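Putative exported protein (Aeromonas hydrophila subsp. hydrophila, PDB 4PJ2) probably inhibits invertebrate-type (i-type) lysozymes as a periplasmic protein, and carries a bound magnesium ion. Local coordinates at residues E110-A113 against P114-V118; L9-P12 against S13-V17. All coordinates share one frame; numbering follows the deposited sequence. Where two conformers were deposited one is given.

Contact 1: E110-A113 against P114-V118; sequences EGLA and PNEDV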
ATOM      1  N   GLU A 110       7.909  -6.504   4.996  1.00 20.21           N
ATOM      2  CA  GLU A 110       7.244  -5.213   4.866  1.00 20.16           C
ATOM      3  C   GLU A 110       8.264  -4.091   4.972  1.00 20.73           C
ATOM      4  O   GLU A 110       9.408  -4.301   5.400  1.00 22.91           O
ATOM      5  CB  GLU A 110       6.149  -5.027   5.918  1.00 21.44           C
ATOM      6  CG  GLU A 110       6.629  -5.047   7.337  1.00 23.61           C
ATOM      7  CD  GLU A 110       5.500  -4.719   8.276  1.00 26.17           C
ATOM      8  OE1 GLU A 110       4.630  -5.591   8.471  1.00 26.40           O
ATOM      9  OE2 GLU A 110       5.453  -3.581   8.785  1.00 28.08           O
ATOM     10  N   GLY A 111       7.855  -2.915   4.525  1.00 21.24           N
ATOM     11  CA  GLY A 111       8.684  -1.726   4.608  1.00 23.01           C
ATOM     12  C   GLY A 111       9.798  -1.701   3.584  1.00 23.67           C
ATOM     13  O   GLY A 111      10.798  -0.988   3.772  1.00 24.63           O
ATOM     14  N   LEU A 112       9.656  -2.452   2.505  1.00 23.38           N
ATOM     15  CA  LEU A 112      10.676  -2.520   1.450  1.00 23.37           C
ATOM     16  C   LEU A 112      10.558  -1.334   0.535  1.00 24.10           C
ATOM     17  O   LEU A 112       9.490  -0.818   0.289  1.00 24.51           O
ATOM     18  CB  LEU A 112      10.449  -3.769   0.605  1.00 24.49           C
ATOM     19  CG  LEU A 112      11.032  -5.101   1.058  1.00 28.46           C
ATOM     20  CD1 LEU A 112      10.801  -5.408   2.485  1.00 29.70           C
ATOM     21  CD2 LEU A 112      10.459  -6.212   0.204  1.00 28.32           C
ATOM     22  N   ALA A 113      11.696  -0.852   0.018  1.00 25.56           N
ATOM     23  CA  ALA A 113      11.648   0.231  -0.963  1.00 26.61           C
ATOM     24  C   ALA A 113      10.954  -0.218  -2.238  1.00 28.20           C
ATOM     25  O   ALA A 113      10.964  -1.399  -2.561  1.00 28.15           O
ATOM     26  CB  ALA A 113      13.066   0.728  -1.289  1.00 28.51           C
ATOM     27  N   PRO A 114      10.368   0.717  -2.989  1.00 27.89           N
ATOM     28  CA  PRO A 114       9.562   0.369  -4.174  1.00 30.41           C
ATOM     29  C   PRO A 114      10.196  -0.656  -5.129  1.00 29.67           C
ATOM     30  O   PRO A 114       9.634  -1.654  -5.557  1.00 31.83           O
ATOM     31  CB  PRO A 114       9.430   1.720  -4.879  1.00 32.29           C
ATOM     32  CG  PRO A 114       9.413   2.704  -3.772  1.00 31.08           C
ATOM     33  CD  PRO A 114      10.284   2.159  -2.678  1.00 29.46           C
ATOM     34  N   ASN A 115      11.444  -0.423  -5.431  1.00 26.31           N
ATOM     35  CA  ASN A 115      12.138  -1.225  -6.434  0.52 24.88           C
ATOM     36  C   ASN A 115      12.941  -2.376  -5.860  1.00 22.80           C
ATOM     37  O   ASN A 115      13.731  -3.007  -6.576  1.00 21.78           O
ATOM     38  CB  ASN A 115      13.026  -0.330  -7.284  0.52 26.22           C
ATOM     39  CG  ASN A 115      12.222   0.600  -8.143  0.52 27.18           C
ATOM     40  OD1 ASN A 115      11.486   0.157  -9.029  0.52 28.51           O
ATOM     41  ND2 ASN A 115      12.322   1.890  -7.873  0.52 26.81           N
ATOM     42  N   GLU A 116      12.751  -2.658  -4.573  1.00 22.05           N
ATOM     43  CA  GLU A 116      13.458  -3.766  -3.940  1.00 22.16           C
ATOM     44  C   GLU A 116      12.864  -5.120  -4.325  1.00 21.93           C
ATOM     45  O   GLU A 116      11.662  -5.236  -4.591  1.00 22.79           O
ATOM     46  CB  GLU A 116      13.569  -3.577  -2.420  1.00 23.69           C
ATOM     47  CG  GLU A 116      14.687  -2.598  -2.054  1.00 26.25           C
ATOM     48  CD  GLU A 116      14.859  -2.365  -0.563  1.00 27.38           C
ATOM     49  OE1 GLU A 116      13.997  -2.814   0.225  1.00 28.21           O
ATOM     50  OE2 GLU A 116      15.866  -1.710  -0.186  1.00 28.44           O
ATOM     51  N   ASP A 117      13.713  -6.138  -4.380  1.00 20.69           N
ATOM     52  CA  ASP A 117      13.320  -7.482  -4.771  1.00 21.63           C
ATOM     53  C   ASP A 117      12.625  -8.131  -3.591  1.00 21.05           C
ATOM     54  O   ASP A 117      13.229  -8.503  -2.604  1.00 20.75           O
ATOM     55  CB  ASP A 117      14.573  -8.267  -5.179  1.00 22.54           C
ATOM     56  CG  ASP A 117      14.257  -9.634  -5.761  1.00 24.59           C
ATOM     57  OD1 ASP A 117      13.195 -10.191  -5.471  1.00 25.43           O
ATOM     58  OD2 ASP A 117      15.096 -10.163  -6.523  1.00 26.41           O
ATOM     59  N   VAL A 118      11.308  -8.308  -3.724  1.00 20.63           N
ATOM     60  CA  VAL A 118      10.475  -8.872  -2.660  1.00 21.31           C
ATOM     61  C   VAL A 118      10.818 -10.336  -2.451  1.00 21.84           C
ATOM     62  O   VAL A 118      10.832 -10.846  -1.337  1.00 21.84           O
ATOM     63  CB  VAL A 118       8.990  -8.740  -3.044  1.00 23.58           C
ATOM     64  CG1 VAL A 118       8.093  -9.541  -2.113  1.00 24.66           C
ATOM     65  CG2 VAL A 118       8.582  -7.280  -3.069  1.00 24.19           C
TER
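E116 reaches back to A113 because its CG stands beside the backbone N and anti to the carbonyl carbon (chi1 -79°), and the chain beyond is extended. This lays the side chain along A113 and sets the carboxylate against the A113 peptide N. The backbone beneath it is a type I beta turn from A113 to E116, the bend by which the chain leaves strand 102-112 on its way to helix 118-123. Two bonds join the ends of that turn. The amide N of E116 gives a good hydrogen bond to A113 O, at 3.0 Å, although the donor sits well above the carbonyl plane, 53° out of it. The return bond, from A113 N to E116 OE1, is also 3.0 Å long but bent at the hydrogen (149°) and therefore weak. One residue is thus tied to A113 through both its main chain and its side chain. E116 OE1 also borders L112, lying 3.7 Å from L112 CB, while E116 CD rests 3.6 Å from A113 CB.

L112 CD2 meets V118 CG2, the two side chains crossing at about a right angle, and V118 lies at the start of the helix that D117 N-caps through its OD1 to Q120 N. Both L112 and V118 also pack on L90 of strand 90-98, so the apolar side of the bend closes onto the sheet. At the strand end, G111 and L112 together face L90 in a G1 beta bulge, where G111 has a positive phi. P114 packs on an acidic side chain of another protein chain. Within the turn, A113 CB lies 3.4 Å from P114 CD, across the peptide bond that joins the two residues, closer than usual for carbons.

Contact 2: L9-P12 against S13-V17; sequences LTLP and SGQVV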
ATOM      1  N   LEU A   9      -5.909 -18.022 -10.154  1.00 15.35           N
ATOM      2  CA  LEU A   9      -4.728 -18.668 -10.741  1.00 15.47           C
ATOM      3  C   LEU A   9      -4.832 -20.179 -10.608  1.00 15.69           C
ATOM      4  O   LEU A   9      -5.233 -20.682  -9.570  1.00 16.24           O
ATOM      5  CB  LEU A   9      -3.445 -18.238 -10.029  1.00 18.49           C
ATOM      6  CG  LEU A   9      -3.022 -16.781 -10.153  1.00 20.61           C
ATOM      7  CD1 LEU A   9      -1.823 -16.500  -9.239  1.00 20.65           C
ATOM      8  CD2 LEU A   9      -2.676 -16.458 -11.587  1.00 22.16           C
ATOM      9  N   THR A  10      -4.418 -20.887 -11.652  1.00 16.89           N
ATOM     10  CA  THR A  10      -4.265 -22.329 -11.588  1.00 17.41           C
ATOM     11  C   THR A  10      -2.829 -22.674 -11.230  1.00 18.03           C
ATOM     12  O   THR A  10      -1.891 -22.212 -11.884  1.00 20.90           O
ATOM     13  CB  THR A  10      -4.624 -22.977 -12.912  1.00 20.11           C
ATOM     14  OG1 THR A  10      -5.984 -22.664 -13.210  1.00 21.20           O
ATOM     15  CG2 THR A  10      -4.446 -24.486 -12.844  1.00 20.39           C
ATOM     16  N   LEU A  11      -2.648 -23.496 -10.215  1.00 16.61           N
ATOM     17  CA  LEU A  11      -1.340 -23.956  -9.796  1.00 16.69           C
ATOM     18  C   LEU A  11      -0.917 -25.151 -10.660  1.00 17.44           C
ATOM     19  O   LEU A  11      -1.759 -25.839 -11.237  1.00 16.94           O
ATOM     20  CB  LEU A  11      -1.361 -24.399  -8.337  1.00 18.03           C
ATOM     21  CG  LEU A  11      -1.300 -23.446  -7.138  1.00 22.84           C
ATOM     22  CD1 LEU A  11      -0.914 -22.041  -7.541  1.00 22.82           C
ATOM     23  CD2 LEU A  11      -2.543 -23.475  -6.321  1.00 24.89           C
ATOM     24  N   PRO A  12       0.401 -25.419 -10.736  1.00 18.42           N
ATOM     25  CA  PRO A  12       0.843 -26.568 -11.541  1.00 17.79           C
ATOM     26  C   PRO A  12       0.223 -27.895 -11.083  1.00 17.84           C
ATOM     27  O   PRO A  12       0.041 -28.804 -11.888  1.00 18.35           O
ATOM     28  CB  PRO A  12       2.369 -26.571 -11.345  1.00 20.03           C
ATOM     29  CG  PRO A  12       2.708 -25.197 -11.032  1.00 20.81           C
ATOM     30  CD  PRO A  12       1.544 -24.614 -10.268  1.00 19.71           C
ATOM     31  N   SER A  13      -0.128 -27.991  -9.805  1.00 17.56           N
ATOM     32  CA  SER A  13      -0.757 -29.198  -9.273  1.00 17.34           C
ATOM     33  C   SER A  13      -2.183 -29.413  -9.802  1.00 16.66           C
ATOM     34  O   SER A  13      -2.747 -30.498  -9.656  1.00 17.78           O
ATOM     35  CB  SER A  13      -0.863 -29.077  -7.760  1.00 17.74           C
ATOM     36  OG  SER A  13      -1.762 -28.025  -7.447  1.00 17.37           O
ATOM     37  N   GLY A  14      -2.770 -28.373 -10.390  1.00 15.67           N
ATOM     38  CA  GLY A  14      -4.184 -28.395 -10.750  1.00 14.86           C
ATOM     39  C   GLY A  14      -5.096 -27.698  -9.759  1.00 14.04           C
ATOM     40  O   GLY A  14      -6.233 -27.395 -10.106  1.00 14.35           O
ATOM     41  N   GLN A  15      -4.624 -27.458  -8.540  1.00 13.98           N
ATOM     42  CA  GLN A  15      -5.398 -26.664  -7.596  1.00 13.16           C
ATOM     43  C   GLN A  15      -5.548 -25.261  -8.122  1.00 13.06           C
ATOM     44  O   GLN A  15      -4.774 -24.811  -8.988  1.00 13.69           O
ATOM     45  CB  GLN A  15      -4.746 -26.627  -6.231  1.00 15.49           C
ATOM     46  CG  GLN A  15      -4.658 -27.948  -5.543  1.00 18.48           C
ATOM     47  CD  GLN A  15      -4.207 -27.806  -4.091  1.00 19.79           C
ATOM     48  OE1 GLN A  15      -3.235 -27.110  -3.779  1.00 20.62           O
ATOM     49  NE2 GLN A  15      -4.914 -28.453  -3.207  1.00 20.53           N
ATOM     50  N   VAL A  16      -6.528 -24.555  -7.585  1.00 12.89           N
ATOM     51  CA  VAL A  16      -6.839 -23.216  -8.035  1.00 12.45           C
ATOM     52  C   VAL A  16      -6.904 -22.312  -6.817  1.00 11.79           C
ATOM     53  O   VAL A  16      -7.425 -22.698  -5.771  1.00 11.97           O
ATOM     54  CB  VAL A  16      -8.173 -23.196  -8.790  1.00 14.43           C
ATOM     55  CG1 VAL A  16      -8.613 -21.778  -9.118  1.00 15.69           C
ATOM     56  CG2 VAL A  16      -8.061 -24.055 -10.032  1.00 14.02           C
ATOM     57  N   VAL A  17      -6.376 -21.104  -6.952  0.77 12.40           N
ATOM     58  CA  VAL A  17      -6.390 -20.139  -5.864  0.77 12.34           C
ATOM     59  C   VAL A  17      -7.040 -18.853  -6.356  0.77 12.50           C
ATOM     60  O   VAL A  17      -6.860 -18.450  -7.499  0.77 13.57           O
ATOM     61  CB  VAL A  17      -4.944 -19.936  -5.283  0.77 14.64           C
ATOM     62  CG1 VAL A  17      -4.036 -19.204  -6.254  0.77 14.81           C
ATOM     63  CG2 VAL A  17      -4.970 -19.194  -4.001  0.77 16.10           C
TER
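L11 and V17, with S13 at the corner, carry most of this local packing. The side chain of L11 leans over the returning chain: its CD2 lies 3.8 Å from Q15 CB and 3.7 Å from Q15 O, the carbonyl oxygen that also accepts from L11 N at 2.8 Å. Main chain and side chain of L11 therefore converge on one peptide group. L11 CD2 also comes within 4.4 Å of V17 CB. Beyond the two segments, L11 packs on L36, L66 and L97, which places it among the buried apolar side chains between the sheets.

These contacts close a beta hairpin between strands 6-10 and 16-21. L9 and V17 form an antiparallel hydrogen-bonded pair, with nearly straight bonds in both directions (167° and 170° at the hydrogens), while T10 and V16 form the adjoining non-hydrogen-bonded pair. In the conformer given, V17 CG1 lies 3.9 Å from L9 CB; both side chains share a face of the sheet, V17 packing on L97 and L9 on L64 and L66.

At the tip, a type I turn from L11 to G14 is closed by G14 N to L11 O, 2.9 Å. The positive phi of G14 is a backbone shape that favours glycine. S13 turns its hydroxyl back over the chain (chi1 66°), where OG accepts from Q15 N, making an ST turn, and S13 OG also stands 3.8 Å from L11 CB. The S13 side chain lies about 5 Å from that of the magnesium ligand Q74, while P12 packs on P75.

How the contacts relate
Contacts 1 and 2 lie on opposite sides of the chain's centre, with centres 27 Å apart and nearest atoms about 14 Å apart. Each is partly buried and bends through a type I turn, but they serve different four-stranded sheets: 9-17 joins two neighbouring strands of one, whereas 110-118 leads from an outermost strand of the other into the C-terminal helix. Contact 2 accordingly relies on paired main-chain bonds and four buried side chains, while contact 1 has turn bonds, one of them weak, and modest apolar packing. Contact 1 meets another protein chain; contact 2 does not, and lies nearer the magnesium site.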